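Local structure of fatty acid amide hydrolase (Candida albicans, 6KVR) at residues A[18-21]-A[22-26]; A[321-324]-A[325-328]; A[518-521]-A[522-526]. The protein probably hydrolyses the amide bond of monocarboxylic acid amides, releasing the carboxylate and ammonium, as an enzyme of the amidase signature family. All blocks are in the same frame, centred on the assembly; numbering follows the deposited sequence.

Contact 1 (A[18-21]-A[22-26]); sequences EDSE and IYTKE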
loop_
_atom_site.group_PDB
_atom_site.type_symbol
_atom_site.label_atom_id
_atom_site.label_comp_id
_atom_site.label_asym_id
_atom_site.label_seq_id
_atom_site.Cartn_x
_atom_site.Cartn_y
_atom_site.Cartn_z
ATOM N N GLU A 18 -9.556 -2.159 34.383
ATOM C CA GLU A 18 -10.880 -2.179 34.989
ATOM C C GLU A 18 -10.905 -1.481 36.340
ATOM O O GLU A 18 -9.931 -1.504 37.090
ATOM C CB GLU A 18 -11.357 -3.611 35.212
ATOM C CG GLU A 18 -11.771 -4.377 34.007
ATOM C CD GLU A 18 -11.883 -5.861 34.329
ATOM O OE1 GLU A 18 -10.890 -6.424 34.839
ATOM O OE2 GLU A 18 -12.950 -6.459 34.091
ATOM N N ASP A 19 -12.071 -0.923 36.666
ATOM C CA ASP A 19 -12.329 -0.344 37.979
ATOM C C ASP A 19 -13.823 -0.159 38.180
ATOM O O ASP A 19 -14.398 0.826 37.697
ATOM C CB ASP A 19 -11.613 0.994 38.145
ATOM C CG ASP A 19 -11.632 1.478 39.574
ATOM O OD1 ASP A 19 -12.732 1.837 40.065
ATOM O OD2 ASP A 19 -10.547 1.507 40.206
ATOM N N SER A 20 -14.453 -1.088 38.905
ATOM C CA SER A 20 -15.910 -1.149 38.931
ATOM C C SER A 20 -16.536 0.070 39.605
ATOM O O SER A 20 -17.670 0.440 39.276
ATOM C CB SER A 20 -16.375 -2.430 39.624
ATOM O OG SER A 20 -17.768 -2.603 39.404
ATOM N N GLU A 21 -15.834 0.707 40.541
ATOM C CA GLU A 21 -16.410 1.885 41.180
ATOM C C GLU A 21 -16.484 3.054 40.203
ATOM O O GLU A 21 -17.541 3.682 40.047
ATOM C CB GLU A 21 -15.605 2.259 42.426
ATOM C CG GLU A 21 -16.087 3.533 43.107
ATOM C CD GLU A 21 -15.165 3.979 44.233
ATOM O OE1 GLU A 21 -14.298 3.169 44.642
ATOM O OE2 GLU A 21 -15.308 5.132 44.711
ATOM N N ILE A 22 -15.377 3.339 39.509
ATOM C CA ILE A 22 -15.353 4.457 38.565
ATOM C C ILE A 22 -16.322 4.215 37.414
ATOM O O ILE A 22 -17.059 5.124 37.005
ATOM C CB ILE A 22 -13.922 4.705 38.058
ATOM C CG1 ILE A 22 -13.019 5.139 39.215
ATOM C CG2 ILE A 22 -13.926 5.762 36.952
ATOM C CD1 ILE A 22 -11.557 5.343 38.821
ATOM N N TYR A 23 -16.352 2.988 36.879
ATOM C CA TYR A 23 -17.293 2.687 35.802
ATOM C C TYR A 23 -18.733 2.897 36.260
ATOM O O TYR A 23 -19.525 3.549 35.569
ATOM C CB TYR A 23 -17.088 1.255 35.290
ATOM C CG TYR A 23 -18.117 0.801 34.259
ATOM C CD1 TYR A 23 -18.011 1.181 32.923
ATOM C CD2 TYR A 23 -19.203 -0.007 34.626
ATOM C CE1 TYR A 23 -18.954 0.760 31.969
ATOM C CE2 TYR A 23 -20.146 -0.431 33.681
ATOM C CZ TYR A 23 -20.013 -0.036 32.354
ATOM O OH TYR A 23 -20.944 -0.440 31.404
ATOM N N THR A 24 -19.093 2.364 37.432
ATOM C CA THR A 24 -20.492 2.462 37.857
ATOM C C THR A 24 -20.918 3.913 38.079
ATOM O O THR A 24 -22.036 4.294 37.719
ATOM C CB THR A 24 -20.745 1.632 39.118
ATOM O OG1 THR A 24 -20.251 0.303 38.934
ATOM C CG2 THR A 24 -22.239 1.543 39.394
ATOM N N LYS A 25 -20.038 4.750 38.635
ATOM C CA LYS A 25 -20.426 6.136 38.907
ATOM C C LYS A 25 -20.410 7.014 37.653
ATOM O O LYS A 25 -21.385 7.724 37.382
ATOM C CB LYS A 25 -19.524 6.754 39.979
ATOM C CG LYS A 25 -20.297 7.655 40.930
ATOM C CD LYS A 25 -19.453 8.212 42.073
ATOM C CE LYS A 25 -20.197 8.068 43.411
ATOM N NZ LYS A 25 -21.555 8.710 43.433
ATOM N N GLU A 26 -19.306 7.003 36.895
ATOM C CA GLU A 26 -19.115 7.971 35.818
ATOM C C GLU A 26 -19.647 7.517 34.466
ATOM O O GLU A 26 -19.957 8.375 33.631
ATOM C CB GLU A 26 -17.629 8.324 35.633
ATOM C CG GLU A 26 -16.827 8.393 36.904
ATOM C CD GLU A 26 -17.133 9.653 37.695
ATOM O OE1 GLU A 26 -17.870 10.525 37.167
ATOM O OE2 GLU A 26 -16.652 9.771 38.849
#
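Asp19 sits at the N-cap of helix 20-40, and its carbonyl O takes the first regular helical bond, from Tyr23 N at 3.0 Å and almost straight (174°). The next two bonds of the ladder follow, Thr24 N to Ser20 O at 3.0 Å and Lys25 N to Glu21 O at 3.1 Å. The Asp19 side chain also caps the helix: with CG anti to the backbone N (chi1 -169°), OD1 swings round to accept from Ile22 N at 3.1 Å. That N-H meets the anti side of OD1, a little out of the carboxylate plane. Asp19 OD1 also lies 3.4 Å from Ile22 CG1, the branch that passes the carboxylate at a slant. One turn on, Thr24 turns its hydroxyl back down the helix (chi1 -51°) and OG1 donates to Ser20 O over only 2.6 Å. Ser20 O is therefore gripped twice, by the N-H and the hydroxyl of the same threonine. This is a helix start at the protein surface, set against the loop between helices 402-409 and 417-423: Asp19 bonds Asn412 through the backbone, Glu18 OE2 bonds Leu415 N, and Tyr23 rests on Glu413.

Contact 2 (A[321-324]-A[325-328]); sequences ESDS and TSLP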
loop_
_atom_site.group_PDB
_atom_site.type_symbol
_atom_site.label_atom_id
_atom_site.label_comp_id
_atom_site.label_asym_id
_atom_site.label_seq_id
_atom_site.Cartn_x
_atom_site.Cartn_y
_atom_site.Cartn_z
ATOM N N GLU A 321 -10.776 10.175 -4.360
ATOM C CA GLU A 321 -11.007 11.614 -4.400
ATOM C C GLU A 321 -11.187 12.231 -3.013
ATOM O O GLU A 321 -11.026 13.447 -2.868
ATOM C CB GLU A 321 -12.213 11.911 -5.291
ATOM C CG GLU A 321 -11.861 11.812 -6.770
ATOM C CD GLU A 321 -12.958 12.311 -7.701
ATOM O OE1 GLU A 321 -14.023 12.750 -7.216
ATOM O OE2 GLU A 321 -12.743 12.257 -8.930
ATOM N N SER A 322 -11.508 11.433 -1.989
ATOM C CA SER A 322 -11.597 11.958 -0.631
ATOM C C SER A 322 -10.748 11.200 0.385
ATOM O O SER A 322 -10.618 11.667 1.522
ATOM C CB SER A 322 -13.064 11.983 -0.148
ATOM O OG SER A 322 -13.811 10.874 -0.614
ATOM N N ASP A 323 -10.156 10.071 0.010
ATOM C CA ASP A 323 -9.282 9.286 0.875
ATOM C C ASP A 323 -8.039 8.961 0.065
ATOM O O ASP A 323 -8.093 8.154 -0.875
ATOM C CB ASP A 323 -9.982 8.018 1.365
ATOM C CG ASP A 323 -9.048 7.050 2.094
ATOM O OD1 ASP A 323 -7.888 7.412 2.426
ATOM O OD2 ASP A 323 -9.504 5.904 2.355
ATOM N N SER A 324 -6.923 9.592 0.439
ATOM C CA SER A 324 -5.693 9.477 -0.332
ATOM C C SER A 324 -5.135 8.055 -0.315
ATOM O O SER A 324 -4.430 7.662 -1.251
ATOM C CB SER A 324 -4.662 10.461 0.219
ATOM O OG SER A 324 -3.516 10.454 -0.606
ATOM N N THR A 325 -5.433 7.276 0.736
ATOM C CA THR A 325 -4.996 5.882 0.817
ATOM C C THR A 325 -5.684 5.002 -0.224
ATOM O O THR A 325 -5.128 3.971 -0.634
ATOM C CB THR A 325 -5.289 5.337 2.219
ATOM O OG1 THR A 325 -4.641 6.156 3.198
ATOM C CG2 THR A 325 -4.805 3.896 2.367
ATOM N N SER A 326 -6.889 5.370 -0.655
ATOM C CA SER A 326 -7.635 4.505 -1.557
ATOM C C SER A 326 -7.047 4.546 -2.964
ATOM O O SER A 326 -6.757 5.620 -3.497
ATOM C CB SER A 326 -9.104 4.914 -1.576
ATOM O OG SER A 326 -9.730 4.530 -0.364
ATOM N N LEU A 327 -6.890 3.373 -3.571
ATOM C CA LEU A 327 -6.252 3.241 -4.867
ATOM C C LEU A 327 -7.234 3.562 -5.992
ATOM O O LEU A 327 -8.388 3.120 -5.960
ATOM C CB LEU A 327 -5.710 1.825 -5.064
ATOM C CG LEU A 327 -4.609 1.292 -4.140
ATOM C CD1 LEU A 327 -4.232 -0.137 -4.545
ATOM C CD2 LEU A 327 -3.389 2.202 -4.156
ATOM N N PRO A 328 -6.806 4.323 -7.007
ATOM C CA PRO A 328 -7.642 4.501 -8.206
ATOM C C PRO A 328 -7.419 3.369 -9.205
ATOM O O PRO A 328 -6.900 3.565 -10.303
ATOM C CB PRO A 328 -7.179 5.861 -8.736
ATOM C CG PRO A 328 -5.775 5.963 -8.304
ATOM C CD PRO A 328 -5.653 5.235 -6.994
HETATM O O HOH W 1 -4.941 7.429 -4.052
#
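Asp323 and Ser326 close a type I beta turn, with Ser326 N donating to Asp323 O at 3.0 Å, and the aspartate side chain adds a second bond to the same turn. Its chi1 of 171° lays CG beside its own carbonyl carbon, which carries the carboxylate forward over the residues that follow. OD1 then accepts from Thr325 N at 3.0 Å, an Asx turn nested in the beta turn; the N-H comes in from above the carboxylate, 53° out of its plane, rather than in the plane. Thr325 stands close to this oxygen as well, its CB 3.3 Å from Asp323 OD1.

The other carboxylate oxygen looks to Ser326. There chi1 is -73°, placing OG beside the backbone N and turning it back across the turn to lie 3.1 Å from Asp323 OD2. Any bond here is weak, and it is not settled either, because the hydroxyl proton has another acceptor within reach; the firmer partner of OD2 is Ser278 OG. The two oxygens thus share the work, OD1 holding the turn and OD2 tying it to the loop after strand 268-271, and this probably stabilises a buried carboxylate.

On the backbone, one water links the two ends of the 324-326 corner, donating to Ser324 O at 2.9 Å and to Ser326 O at 2.6 Å.

The turn lies in the long loop between helix 303-317 and strand 343-346. Leu327 joins Lys275 by a backbone bond and packs on Tyr550 of its own chain and, with Pro328, on Tyr550 of the second subunit. Ser324 makes the turn part of the dimer interface, its N bonding Asp449 OD1 on helix 434-457 of the second subunit and its O taking Arg549 NH1 of that chain.

Contact 3 (A[518-521]-A[522-526]); sequences KYRS and KLEQL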
loop_
_atom_site.group_PDB
_atom_site.type_symbol
_atom_site.label_atom_id
_atom_site.label_comp_id
_atom_site.label_asym_id
_atom_site.label_seq_id
_atom_site.Cartn_x
_atom_site.Cartn_y
_atom_site.Cartn_z
ATOM N N LYS A 518 -4.255 -37.229 17.813
ATOM C CA LYS A 518 -3.281 -36.658 18.733
ATOM C C LYS A 518 -3.231 -35.148 18.506
ATOM O O LYS A 518 -2.898 -34.697 17.406
ATOM C CB LYS A 518 -1.905 -37.288 18.508
ATOM C CG LYS A 518 -0.746 -36.588 19.211
ATOM C CD LYS A 518 0.511 -37.465 19.198
ATOM C CE LYS A 518 1.140 -37.520 17.796
ATOM N NZ LYS A 518 1.594 -38.894 17.395
ATOM N N TYR A 519 -3.586 -34.374 19.529
ATOM C CA TYR A 519 -3.655 -32.927 19.372
ATOM C C TYR A 519 -2.258 -32.340 19.229
ATOM O O TYR A 519 -1.307 -32.783 19.880
ATOM C CB TYR A 519 -4.377 -32.297 20.562
ATOM C CG TYR A 519 -5.854 -32.571 20.576
ATOM C CD1 TYR A 519 -6.657 -32.151 19.529
ATOM C CD2 TYR A 519 -6.451 -33.266 21.629
ATOM C CE1 TYR A 519 -8.015 -32.420 19.516
ATOM C CE2 TYR A 519 -7.816 -33.530 21.628
ATOM C CZ TYR A 519 -8.592 -33.102 20.564
ATOM O OH TYR A 519 -9.951 -33.354 20.544
ATOM N N ARG A 520 -2.132 -31.333 18.366
ATOM C CA ARG A 520 -0.852 -30.654 18.176
ATOM C C ARG A 520 -0.613 -29.505 19.149
ATOM O O ARG A 520 0.523 -29.034 19.252
ATOM C CB ARG A 520 -0.754 -30.092 16.761
ATOM C CG ARG A 520 -1.167 -31.031 15.676
ATOM C CD ARG A 520 -2.091 -30.265 14.746
ATOM N NE ARG A 520 -2.062 -30.787 13.396
ATOM C CZ ARG A 520 -2.910 -30.446 12.438
ATOM N NH1 ARG A 520 -3.942 -29.650 12.676
ATOM N NH2 ARG A 520 -2.713 -30.915 11.207
ATOM N N SER A 521 -1.642 -29.027 19.845
ATOM C CA SER A 521 -1.491 -27.856 20.704
ATOM C C SER A 521 -2.645 -27.808 21.701
ATOM O O SER A 521 -3.663 -28.492 21.547
ATOM C CB SER A 521 -1.441 -26.569 19.865
ATOM O OG SER A 521 -2.715 -26.312 19.277
ATOM N N LYS A 522 -2.483 -26.979 22.732
ATOM C CA LYS A 522 -3.591 -26.782 23.657
ATOM C C LYS A 522 -4.760 -26.095 22.955
ATOM O O LYS A 522 -5.928 -26.420 23.215
ATOM C CB LYS A 522 -3.145 -25.962 24.869
ATOM C CG LYS A 522 -2.258 -26.686 25.888
ATOM C CD LYS A 522 -2.166 -25.855 27.161
ATOM C CE LYS A 522 -1.193 -26.429 28.185
ATOM N NZ LYS A 522 0.154 -25.794 28.097
ATOM N N LEU A 523 -4.459 -25.143 22.057
ATOM C CA LEU A 523 -5.514 -24.434 21.341
ATOM C C LEU A 523 -6.356 -25.387 20.500
ATOM O O LEU A 523 -7.589 -25.287 20.487
ATOM C CB LEU A 523 -4.908 -23.336 20.469
ATOM C CG LEU A 523 -5.847 -22.441 19.636
ATOM C CD1 LEU A 523 -6.884 -21.752 20.505
ATOM C CD2 LEU A 523 -5.057 -21.389 18.829
ATOM N N GLU A 524 -5.712 -26.320 19.791
ATOM C CA GLU A 524 -6.478 -27.273 18.999
ATOM C C GLU A 524 -7.400 -28.091 19.882
ATOM O O GLU A 524 -8.546 -28.362 19.507
ATOM C CB GLU A 524 -5.561 -28.201 18.193
ATOM C CG GLU A 524 -6.344 -29.002 17.140
ATOM C CD GLU A 524 -5.463 -29.909 16.294
ATOM O OE1 GLU A 524 -4.400 -30.325 16.792
ATOM O OE2 GLU A 524 -5.829 -30.203 15.136
ATOM N N GLN A 525 -6.916 -28.494 21.063
ATOM C CA GLN A 525 -7.731 -29.295 21.970
ATOM C C GLN A 525 -8.894 -28.478 22.517
ATOM O O GLN A 525 -10.039 -28.949 22.558
ATOM C CB GLN A 525 -6.877 -29.830 23.119
ATOM C CG GLN A 525 -7.631 -30.820 23.986
ATOM C CD GLN A 525 -6.885 -31.203 25.242
ATOM O OE1 GLN A 525 -5.670 -31.133 25.295
ATOM N NE2 GLN A 525 -7.623 -31.600 26.264
ATOM N N LEU A 526 -8.606 -27.253 22.964
ATOM C CA LEU A 526 -9.659 -26.345 23.402
ATOM C C LEU A 526 -10.785 -26.263 22.366
ATOM O O LEU A 526 -11.962 -26.490 22.682
ATOM C CB LEU A 526 -9.049 -24.970 23.671
ATOM C CG LEU A 526 -9.962 -23.810 24.060
ATOM C CD1 LEU A 526 -10.897 -24.177 25.218
ATOM C CD2 LEU A 526 -9.105 -22.600 24.408
#
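Glu524 reaches back from the first turn of helix 522-529 to Ser521, Arg520 and Tyr519. Its CB lies 3.6 Å from OG of Ser521, the N-cap residue. With chi1 at -168°, Glu524 CG points away from the backbone N and passes Tyr519, 4.0 Å from ring atom CD1, and the extended chain brings CD over against the CD methylene of Arg520. At the tip the oxygens divide. Glu524 OE1 accepts from Arg520 N at 2.9 Å, nearly straight at 175° and almost in line with its own C-O bond, and lies in the plane of the Tyr519 ring at its edge. Glu524 OE2 forms a salt bridge with Arg520 NH1 at 3.1 Å; guanidinium and carboxylate planes are only 9° apart, yet the hydrogen bond itself is weak. OE2 is held more firmly by Arg354 N, and also bonds Tyr517 OH, while Arg520 NH2 goes on to pair with Asp349.

Beside this, Gln525 CA sits over the centre of the Tyr519 ring, 3.8 Å from its centroid, a CH-pi contact; Gln525 CB lies over the same ring and Gln525 CG packs 3.6 Å from Tyr519 CD2, while the amide is turned onward to Glu529. Gln525 N completes the helical turn onto Ser521 O.

Ser521 OG accepts from Glu524 N at 3.0 Å, the classic serine N-cap. The glutamate three residues on folds back onto the N-H of Arg520, the residue before the cap, and this bond takes the place of the reciprocal one of a capping box, which would go to the N-H of the cap residue itself.

Overall arrangement
Along the chain the three contacts come in series: contact 1 opens helix 20-40, contact 2 is a turn in the loop that leads from helix 303-317 to strand 343-346, and contact 3 opens helix 522-529. They share no helix or strand and lie well apart, with centres about 41 Å (contacts 1 and 2), 38 Å (1 and 3) and 43 Å (2 and 3) from one another; even contacts 1 and 3 come no nearer than about 19 Å between nearest atoms. All three lie away from the predicted catalytic residues. Of the three, only contact 2, which is buried, touches the second subunit; contacts 1 and 3 start helices at the surface.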